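Flavohemoprotein (Vibrio cholerae O1 biovar El Tor, PDB 4EH1) probably detoxifies nitric oxide, using oxygen and NAD(P)H to convert it to nitrate, this chain being its C-terminal FAD- and NAD(P)H-binding reductase part. Local coordinates at residues Asp201-Leu206 with Arg229-Val234; Pro116-Ser121 with Ile196-Asp201; Met190-Leu195 with Gln214-Gln219. All coordinates share one frame; numbering follows the deposited sequence.

Interaction 1: residues Asp201-Leu206 with Arg229-Val234; sequences DGDFYL and RIHYEV. With SO4 (sulfate ion), chain F.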
loop_
_atom_site.group_PDB
_atom_site.type_symbol
_atom_site.label_atom_id
_atom_site.label_comp_id
_atom_site.label_asym_id
_atom_site.label_seq_id
_atom_site.Cartn_x
_atom_site.Cartn_y
_atom_site.Cartn_z
ATOM N N ASP A 201 24.559 22.053 -21.888
ATOM C CA ASP A 201 25.331 21.767 -20.694
ATOM C C ASP A 201 24.772 20.656 -19.821
ATOM O O ASP A 201 25.475 20.146 -18.962
ATOM C CB ASP A 201 25.474 23.036 -19.853
ATOM C CG ASP A 201 26.259 24.113 -20.564
ATOM O OD1 ASP A 201 27.330 23.804 -21.124
ATOM O OD2 ASP A 201 25.803 25.277 -20.576
ATOM N N GLY A 202 23.505 20.305 -20.001
ATOM C CA GLY A 202 22.868 19.387 -19.072
ATOM C C GLY A 202 23.339 17.940 -19.083
ATOM O O GLY A 202 23.844 17.441 -20.088
ATOM N N ASP A 203 23.182 17.268 -17.943
ATOM C CA ASP A 203 23.246 15.809 -17.891
ATOM C C ASP A 203 21.824 15.247 -18.013
ATOM O O ASP A 203 20.944 15.619 -17.238
ATOM C CB ASP A 203 23.836 15.329 -16.567
ATOM C CG ASP A 203 25.329 15.048 -16.653
ATOM O OD1 ASP A 203 25.848 14.794 -17.759
ATOM O OD2 ASP A 203 25.984 15.056 -15.593
ATOM N N PHE A 204 21.625 14.325 -18.948
ATOM C CA PHE A 204 20.317 13.719 -19.193
ATOM C C PHE A 204 20.327 12.274 -18.717
ATOM O O PHE A 204 21.067 11.447 -19.250
ATOM C CB PHE A 204 19.959 13.797 -20.695
ATOM C CG PHE A 204 19.761 15.208 -21.179
ATOM C CD1 PHE A 204 20.854 16.051 -21.371
ATOM C CD2 PHE A 204 18.483 15.705 -21.403
ATOM C CE1 PHE A 204 20.680 17.385 -21.784
ATOM C CE2 PHE A 204 18.283 17.025 -21.801
ATOM C CZ PHE A 204 19.381 17.877 -21.988
ATOM N N TYR A 205 19.516 11.981 -17.703
ATOM C CA TYR A 205 19.388 10.623 -17.199
ATOM C C TYR A 205 18.036 10.074 -17.631
ATOM O O TYR A 205 17.004 10.733 -17.447
ATOM C CB TYR A 205 19.490 10.603 -15.662
ATOM C CG TYR A 205 20.873 10.915 -15.123
ATOM C CD1 TYR A 205 21.316 12.243 -14.981
ATOM C CD2 TYR A 205 21.720 9.903 -14.710
ATOM C CE1 TYR A 205 22.604 12.533 -14.465
ATOM C CE2 TYR A 205 23.012 10.181 -14.196
ATOM C CZ TYR A 205 23.440 11.500 -14.073
ATOM O OH TYR A 205 24.705 11.777 -13.555
ATOM N N LEU A 206 18.045 8.870 -18.189
ATOM C CA LEU A 206 16.871 8.267 -18.821
ATOM C C LEU A 206 16.600 6.863 -18.281
ATOM O O LEU A 206 17.519 6.052 -18.183
ATOM C CB LEU A 206 17.134 8.090 -20.320
ATOM C CG LEU A 206 17.069 9.279 -21.276
ATOM C CD1 LEU A 206 17.940 10.453 -20.849
ATOM C CD2 LEU A 206 17.486 8.820 -22.637
ATOM N N ARG A 229 26.709 12.911 -22.450
ATOM C CA ARG A 229 25.849 13.490 -21.420
ATOM C C ARG A 229 24.488 12.793 -21.352
ATOM O O ARG A 229 23.547 13.283 -20.717
ATOM C CB ARG A 229 25.699 15.016 -21.610
ATOM C CG ARG A 229 27.013 15.789 -21.344
ATOM C CD ARG A 229 26.867 17.329 -21.411
ATOM N NE ARG A 229 26.734 17.824 -22.784
ATOM C CZ ARG A 229 25.604 18.253 -23.348
ATOM N NH1 ARG A 229 24.460 18.283 -22.664
ATOM N NH2 ARG A 229 25.622 18.674 -24.610
ATOM N N ILE A 230 24.397 11.629 -21.989
ATOM C CA ILE A 230 23.192 10.816 -21.892
ATOM C C ILE A 230 23.502 9.582 -21.092
ATOM O O ILE A 230 24.377 8.791 -21.452
ATOM C CB ILE A 230 22.693 10.404 -23.262
ATOM C CG1 ILE A 230 22.276 11.650 -24.037
ATOM C CG2 ILE A 230 21.489 9.454 -23.146
ATOM C CD1 ILE A 230 22.114 11.435 -25.500
ATOM N N HIS A 231 22.800 9.414 -19.988
ATOM C CA HIS A 231 23.057 8.273 -19.126
ATOM C C HIS A 231 21.736 7.518 -19.005
ATOM O O HIS A 231 20.674 8.131 -18.868
ATOM C CB HIS A 231 23.545 8.744 -17.755
ATOM C CG HIS A 231 24.480 9.912 -17.802
ATOM N ND1 HIS A 231 25.854 9.770 -17.834
ATOM C CD2 HIS A 231 24.238 11.248 -17.790
ATOM C CE1 HIS A 231 26.416 10.969 -17.856
ATOM N NE2 HIS A 231 25.457 11.882 -17.825
ATOM N N TYR A 232 21.772 6.193 -19.061
ATOM C CA TYR A 232 20.512 5.498 -19.211
ATOM C C TYR A 232 20.553 4.125 -18.612
ATOM O O TYR A 232 21.616 3.530 -18.469
ATOM C CB TYR A 232 20.149 5.375 -20.700
ATOM C CG TYR A 232 21.017 4.358 -21.417
ATOM C CD1 TYR A 232 22.364 4.616 -21.648
ATOM C CD2 TYR A 232 20.501 3.148 -21.854
ATOM C CE1 TYR A 232 23.183 3.706 -22.281
ATOM C CE2 TYR A 232 21.314 2.220 -22.511
ATOM C CZ TYR A 232 22.661 2.507 -22.717
ATOM O OH TYR A 232 23.494 1.611 -23.354
ATOM N N GLU A 233 19.372 3.629 -18.266
ATOM C CA GLU A 233 19.199 2.255 -17.856
ATOM C C GLU A 233 17.892 1.710 -18.449
ATOM O O GLU A 233 16.847 2.340 -18.341
ATOM C CB GLU A 233 19.150 2.151 -16.344
ATOM C CG GLU A 233 19.185 0.694 -15.873
ATOM C CD GLU A 233 19.417 0.554 -14.378
ATOM O OE1 GLU A 233 20.470 0.009 -13.974
ATOM O OE2 GLU A 233 18.541 0.991 -13.598
ATOM N N VAL A 234 17.955 0.541 -19.070
ATOM C CA VAL A 234 16.762 -0.071 -19.659
ATOM C C VAL A 234 16.187 -1.183 -18.813
ATOM O O VAL A 234 16.908 -2.089 -18.375
ATOM C CB VAL A 234 17.030 -0.612 -21.101
ATOM C CG1 VAL A 234 15.829 -1.360 -21.637
ATOM C CG2 VAL A 234 17.380 0.518 -22.007
HETATM S S SO4 F . 25.301 4.279 -17.966
HETATM O O1 SO4 F . 24.780 4.879 -19.195
HETATM O O2 SO4 F . 25.405 2.826 -18.116
HETATM O O3 SO4 F . 26.621 4.836 -17.668
HETATM O O4 SO4 F . 24.412 4.594 -16.850
#
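His-231 and Tyr-205, neighbours on adjacent parallel strands, form an offset stack with ring centroids 4.5 Å apart and planes at 24°. His-231 CD2 sits over the centre of the tyrosine ring, while Tyr-205 OH lies over the imidazole, displaced toward its rim. Their paired positions put both side chains on one face of the sheet, with each CG beside its own backbone N (chi1 -39° for His-231).

The imidazole is fixed in rotation by its far nitrogen. His-231 NE2 donates to Asp-203 OD1 at 2.9 Å in an almost straight bond lying in the ring plane, although it reaches the carboxylate from above its plane. Arg-115 and Arg-113 form salt bridges with Asp-203, and Arg-113 also bonds to Tyr-205 OH, which takes part in a further bond with Val-111 N.

The Arg-229 chain bends at chi3 (-74°), which turns NE; farther on, Arg-229 NH1 donates to Gly-202 O at 2.8 Å. The bond uses a carbonyl lone pair and keeps within the guanidinium plane. NH1 also serves Ile-199 O, so two carbonyls share one nitrogen. On the other face of the sheet, Leu-206 CD2 touches Ile-230 CG2 at 4.1 Å and Leu-206 CB meets Tyr-232 CB, beneath helix 210-223.

Between the strands, Phe-204 N bonds to Arg-229 O at 2.8 Å, and bonds from His-231 N, Leu-206 N and Glu-233 N continue the pairing. A sulfate, probably from the crystallisation liquor, takes a long bond from Tyr-232 N. Glu-233 touches FAD and, as in relatives, probably influences the redox potentials of heme and flavin. The buried carboxylate of Asp-203, met by His-231 and two arginines, would be expected to offset the charges of Arg-113 and Arg-115 and, through the bond from NE2, to polarise the imidazole.

Interaction 2: residues Pro116-Ser121 with Ile196-Asp201; sequences PVVLIS and ILPIED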
loop_
_atom_site.group_PDB
_atom_site.type_symbol
_atom_site.label_atom_id
_atom_site.label_comp_id
_atom_site.label_asym_id
_atom_site.label_seq_id
_atom_site.Cartn_x
_atom_site.Cartn_y
_atom_site.Cartn_z
ATOM N N PRO A 116 23.367 21.296 -14.948
ATOM C CA PRO A 116 21.915 21.146 -14.829
ATOM C C PRO A 116 21.547 19.694 -15.139
ATOM O O PRO A 116 22.239 19.011 -15.898
ATOM C CB PRO A 116 21.363 22.095 -15.890
ATOM C CG PRO A 116 22.462 22.997 -16.237
ATOM C CD PRO A 116 23.751 22.291 -15.956
ATOM N N VAL A 117 20.461 19.231 -14.539
ATOM C CA VAL A 117 20.134 17.816 -14.566
ATOM C C VAL A 117 18.737 17.593 -15.136
ATOM O O VAL A 117 17.764 18.198 -14.651
ATOM C CB VAL A 117 20.215 17.206 -13.125
ATOM C CG1 VAL A 117 19.588 15.824 -13.087
ATOM C CG2 VAL A 117 21.647 17.108 -12.693
ATOM N N VAL A 118 18.640 16.742 -16.167
ATOM C CA VAL A 118 17.328 16.342 -16.678
ATOM C C VAL A 118 17.053 14.857 -16.392
ATOM O O VAL A 118 17.851 13.983 -16.737
ATOM C CB VAL A 118 17.134 16.723 -18.184
ATOM C CG1 VAL A 118 15.731 16.388 -18.646
ATOM C CG2 VAL A 118 17.340 18.222 -18.396
ATOM N N LEU A 119 15.942 14.579 -15.719
ATOM C CA LEU A 119 15.545 13.198 -15.456
ATOM C C LEU A 119 14.333 12.904 -16.352
ATOM O O LEU A 119 13.352 13.652 -16.344
ATOM C CB LEU A 119 15.144 12.997 -13.990
ATOM C CG LEU A 119 16.135 13.501 -12.935
ATOM C CD1 LEU A 119 15.657 13.188 -11.526
ATOM C CD2 LEU A 119 17.532 12.908 -13.190
ATOM N N ILE A 120 14.410 11.806 -17.097
ATOM C CA ILE A 120 13.384 11.419 -18.046
ATOM C C ILE A 120 13.067 9.950 -17.861
ATOM O O ILE A 120 13.946 9.091 -17.947
ATOM C CB ILE A 120 13.864 11.597 -19.503
ATOM C CG1 ILE A 120 14.433 13.008 -19.708
ATOM C CG2 ILE A 120 12.715 11.291 -20.502
ATOM C CD1 ILE A 120 15.013 13.258 -21.122
ATOM N N SER A 121 11.803 9.651 -17.633
ATOM C CA SER A 121 11.407 8.257 -17.499
ATOM C C SER A 121 9.952 8.045 -17.875
ATOM O O SER A 121 9.192 9.012 -17.994
ATOM C CB SER A 121 11.625 7.789 -16.058
ATOM O OG SER A 121 10.918 8.625 -15.161
ATOM N N ILE A 196 11.872 23.987 -22.826
ATOM C CA ILE A 196 13.071 24.678 -22.389
ATOM C C ILE A 196 13.977 23.694 -21.648
ATOM O O ILE A 196 13.625 23.231 -20.568
ATOM C CB ILE A 196 12.745 25.831 -21.418
ATOM C CG1 ILE A 196 11.714 26.787 -22.022
ATOM C CG2 ILE A 196 14.034 26.572 -21.034
ATOM C CD1 ILE A 196 11.373 27.951 -21.085
ATOM N N LEU A 197 15.145 23.402 -22.210
ATOM C CA LEU A 197 16.022 22.346 -21.706
ATOM C C LEU A 197 17.503 22.720 -21.833
ATOM O O LEU A 197 17.907 23.387 -22.790
ATOM C CB LEU A 197 15.809 21.057 -22.526
ATOM C CG LEU A 197 14.492 20.281 -22.401
ATOM C CD1 LEU A 197 14.512 19.121 -23.357
ATOM C CD2 LEU A 197 14.238 19.791 -20.974
ATOM N N PRO A 198 18.339 22.224 -20.910
ATOM C CA PRO A 198 19.768 22.568 -20.960
ATOM C C PRO A 198 20.493 21.635 -21.909
ATOM O O PRO A 198 21.299 20.806 -21.497
ATOM C CB PRO A 198 20.227 22.339 -19.518
ATOM C CG PRO A 198 19.329 21.227 -19.035
ATOM C CD PRO A 198 17.997 21.412 -19.728
ATOM N N ILE A 199 20.184 21.787 -23.188
ATOM C CA ILE A 199 20.721 20.946 -24.243
ATOM C C ILE A 199 22.262 20.969 -24.249
ATOM O O ILE A 199 22.915 19.926 -24.323
ATOM C CB ILE A 199 20.179 21.436 -25.617
ATOM C CG1 ILE A 199 18.643 21.349 -25.656
ATOM C CG2 ILE A 199 20.840 20.675 -26.785
ATOM C CD1 ILE A 199 18.100 19.922 -25.412
ATOM N N GLU A 200 22.845 22.159 -24.162
ATOM C CA GLU A 200 24.301 22.285 -24.313
ATOM C C GLU A 200 25.078 21.798 -23.087
ATOM O O GLU A 200 26.125 21.186 -23.225
ATOM C CB GLU A 200 24.703 23.723 -24.656
ATOM C CG GLU A 200 24.142 24.237 -25.983
ATOM C CD GLU A 200 24.748 23.555 -27.216
ATOM O OE1 GLU A 200 25.981 23.317 -27.231
ATOM O OE2 GLU A 200 23.987 23.266 -28.173
ATOM N N ASP A 201 24.559 22.053 -21.888
ATOM C CA ASP A 201 25.331 21.767 -20.694
ATOM C C ASP A 201 24.772 20.656 -19.821
ATOM O O ASP A 201 25.475 20.146 -18.962
ATOM C CB ASP A 201 25.474 23.036 -19.853
ATOM C CG ASP A 201 26.259 24.113 -20.564
ATOM O OD1 ASP A 201 27.330 23.804 -21.124
ATOM O OD2 ASP A 201 25.803 25.277 -20.576
#
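The nearest thing to flat groups here are the two puckered rings of Pro-116 and Pro-198, which slide past each other in opposite directions and touch through individual ring carbons. Pro-116 CB comes against the CB and CG atoms of Pro-198, each 3.8 Å from it. Further round the same ring, Val-118 CG2 approaches Pro-198 CD to 3.5 Å. The Pro-198 ring is thus held at two places, by a proline just before strand 117-122 and by a valine within it.

Val-118 has CG1 anti to the backbone N (chi1 -176°), which leaves CG2 beside that nitrogen as the branch that meets the loop. The same methyl faces Leu-197 CD2 more loosely, at 4.3 Å. At the other end, Pro-116 CD skirts Asp-201, lying 4.1 Å from Asp-201 O. Every close approach is apolar or nearly so, and van der Waals packing carries the contact.

Pro-198 is the centre of an inverse gamma turn, in which Ile-199 N makes a weak bond to Leu-197 O; the bend presents the proline ring to the strand. Val-118 also packs on Phe-204, and its backbone pairs with Asp-203 and Tyr-205.

The loop therefore crosses the beginning of strand 117-122 just before the chain enters strand 203-208. The contact joins the loop leading into strand 203-208 to that strand's neighbour in the parallel sheet, within the Rossmann-like, three-layer NAD-binding domain of the flavoprotein pyridine nucleotide cytochrome reductase family.

Interaction 3: residues Met190-Leu195 with Gln214-Gln219; sequences MQLAEL and QYVVKQ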
loop_
_atom_site.group_PDB
_atom_site.type_symbol
_atom_site.label_atom_id
_atom_site.label_comp_id
_atom_site.label_asym_id
_atom_site.label_seq_id
_atom_site.Cartn_x
_atom_site.Cartn_y
_atom_site.Cartn_z
ATOM N N MET A 190 5.808 11.889 -25.290
ATOM C CA MET A 190 6.720 12.892 -24.799
ATOM C C MET A 190 7.450 13.506 -25.993
ATOM O O MET A 190 8.227 12.850 -26.652
ATOM C CB MET A 190 7.736 12.232 -23.856
ATOM C CG MET A 190 8.572 13.259 -23.087
ATOM S SD MET A 190 9.844 12.546 -22.029
ATOM C CE MET A 190 8.887 11.847 -20.663
ATOM N N GLN A 191 7.201 14.765 -26.280
ATOM C CA GLN A 191 7.924 15.415 -27.361
ATOM C C GLN A 191 8.770 16.545 -26.812
ATOM O O GLN A 191 8.257 17.422 -26.115
ATOM C CB GLN A 191 6.951 15.903 -28.421
ATOM C CG GLN A 191 6.491 14.766 -29.309
ATOM C CD GLN A 191 5.339 15.160 -30.178
ATOM O OE1 GLN A 191 4.224 15.353 -29.693
ATOM N NE2 GLN A 191 5.591 15.292 -31.474
ATOM N N LEU A 192 10.067 16.519 -27.125
ATOM C CA LEU A 192 11.040 17.373 -26.442
ATOM C C LEU A 192 11.387 18.693 -27.150
ATOM O O LEU A 192 11.988 19.577 -26.545
ATOM C CB LEU A 192 12.333 16.587 -26.177
ATOM C CG LEU A 192 12.186 15.245 -25.460
ATOM C CD1 LEU A 192 13.520 14.542 -25.525
ATOM C CD2 LEU A 192 11.743 15.390 -24.001
ATOM N N ALA A 193 10.990 18.825 -28.411
ATOM C CA ALA A 193 11.489 19.879 -29.302
ATOM C C ALA A 193 11.160 21.279 -28.842
ATOM O O ALA A 193 11.847 22.228 -29.195
ATOM C CB ALA A 193 10.931 19.671 -30.734
ATOM N N GLU A 194 10.087 21.399 -28.076
ATOM C CA GLU A 194 9.525 22.688 -27.751
ATOM C C GLU A 194 9.709 22.970 -26.259
ATOM O O GLU A 194 9.190 23.952 -25.725
ATOM C CB GLU A 194 8.042 22.712 -28.135
ATOM C CG GLU A 194 7.132 21.982 -27.137
ATOM C CD GLU A 194 7.174 20.453 -27.231
ATOM O OE1 GLU A 194 8.242 19.871 -27.522
ATOM O OE2 GLU A 194 6.114 19.830 -26.998
ATOM N N LEU A 195 10.460 22.109 -25.583
ATOM C CA LEU A 195 10.694 22.312 -24.164
ATOM C C LEU A 195 11.910 23.206 -23.900
ATOM O O LEU A 195 12.880 23.167 -24.651
ATOM C CB LEU A 195 10.912 20.968 -23.493
ATOM C CG LEU A 195 9.731 20.007 -23.536
ATOM C CD1 LEU A 195 10.089 18.755 -22.768
ATOM C CD2 LEU A 195 8.454 20.635 -22.995
ATOM N N GLN A 214 14.649 4.403 -26.945
ATOM C CA GLN A 214 15.084 4.698 -28.308
ATOM C C GLN A 214 14.439 5.988 -28.817
ATOM O O GLN A 214 15.100 6.863 -29.378
ATOM C CB GLN A 214 14.727 3.534 -29.225
ATOM C CG GLN A 214 15.615 2.319 -29.037
ATOM C CD GLN A 214 17.062 2.537 -29.512
ATOM O OE1 GLN A 214 17.342 2.617 -30.707
ATOM N NE2 GLN A 214 17.969 2.632 -28.576
ATOM N N TYR A 215 13.137 6.103 -28.592
ATOM C CA TYR A 215 12.400 7.302 -28.948
ATOM C C TYR A 215 12.996 8.586 -28.316
ATOM O O TYR A 215 13.200 9.598 -29.000
ATOM C CB TYR A 215 10.956 7.100 -28.520
ATOM C CG TYR A 215 10.077 8.286 -28.733
ATOM C CD1 TYR A 215 9.758 8.728 -30.012
ATOM C CD2 TYR A 215 9.540 8.954 -27.655
ATOM C CE1 TYR A 215 8.925 9.831 -30.197
ATOM C CE2 TYR A 215 8.714 10.039 -27.822
ATOM C CZ TYR A 215 8.408 10.483 -29.086
ATOM O OH TYR A 215 7.590 11.582 -29.201
ATOM N N VAL A 216 13.315 8.539 -27.023
ATOM C CA VAL A 216 13.841 9.740 -26.355
ATOM C C VAL A 216 15.299 10.050 -26.741
ATOM O O VAL A 216 15.656 11.205 -27.020
ATOM C CB VAL A 216 13.754 9.642 -24.825
ATOM C CG1 VAL A 216 14.529 10.791 -24.173
ATOM C CG2 VAL A 216 12.325 9.681 -24.401
ATOM N N VAL A 217 16.139 9.017 -26.764
ATOM C CA VAL A 217 17.535 9.205 -27.120
ATOM C C VAL A 217 17.663 9.801 -28.522
ATOM O O VAL A 217 18.442 10.716 -28.709
ATOM C CB VAL A 217 18.329 7.891 -27.022
ATOM C CG1 VAL A 217 19.699 8.002 -27.732
ATOM C CG2 VAL A 217 18.529 7.533 -25.577
ATOM N N LYS A 218 16.893 9.298 -29.497
ATOM C CA LYS A 218 16.887 9.909 -30.837
ATOM C C LYS A 218 16.501 11.392 -30.836
ATOM O O LYS A 218 17.131 12.206 -31.507
ATOM C CB LYS A 218 16.032 9.110 -31.841
ATOM C CG LYS A 218 16.687 7.773 -32.241
ATOM C CD LYS A 218 15.709 6.763 -32.835
ATOM C CE LYS A 218 16.448 5.514 -33.261
ATOM N NZ LYS A 218 15.510 4.396 -33.673
ATOM N N GLN A 219 15.472 11.745 -30.084
ATOM C CA GLN A 219 15.152 13.156 -29.916
ATOM C C GLN A 219 16.313 13.953 -29.296
ATOM O O GLN A 219 16.639 15.062 -29.758
ATOM C CB GLN A 219 13.921 13.317 -29.044
ATOM C CG GLN A 219 12.598 12.950 -29.715
ATOM C CD GLN A 219 11.453 13.348 -28.806
ATOM O OE1 GLN A 219 11.145 14.536 -28.667
ATOM N NE2 GLN A 219 10.852 12.371 -28.139
#
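Gln-219 bonds to the backbone on both sides of Gln-191 with the two ends of one side-chain amide. Its OE1 accepts from Leu-192 N at 2.7 Å, in the plane of the amide carbonyl, and its NE2 donates to Met-190 O at 3.1 Å. CG sits beside the backbone N (chi1 -74°) and the chain continues extended, carrying the amide from the helix to the loop. Met-190 O is gripped a second time, by Tyr-215 OH at 2.9 Å from above the carbonyl plane. One helical turn separates the tyrosine from the glutamine, whose NE2 lies over a ring face of Tyr-215, toward the rim.

Helix 210-223 follows strand 203-208 in a right-handed beta-alpha-beta unit of the Rossmann-like NAD-binding domain, and here it fastens the loop that precedes that strand; Leu-192 also opens a type I turn ending at Leu-195.

On the sheet side the packing is close and buried: Leu-192 CD1 rests 3.7 Å from Gln-219 CB and 4.1 Å from Val-216 CG1, and Met-190 runs on to Ile-120 and Leu-147. On the solvent side it is loose, with exposed Gln-191 bringing CG to 3.4 Å from Tyr-215 OH.

How the interactions relate
All three contacts belong to the NAD-binding half of the reductase, on one side of the chain's centre. Centres of interactions 1 and 2 lie about 8 Å apart, 2 and 3 about 11 Å, 1 and 3 about 13 Å. Strand 117-122 comes first along the chain, then the loop holding 190-195 and 196-201, strand 203-208, helix 210-223 and strand 230-234. Interactions 1 and 2 share Asp-201 and adjoin through neighbouring strands; interaction 3 alternates with both in sequence. Leu-206 packs on Val-216 and Val-217, and Ile-120 on Val-216, joining sheet and helix in one layered unit whose last strand leads to the FAD site.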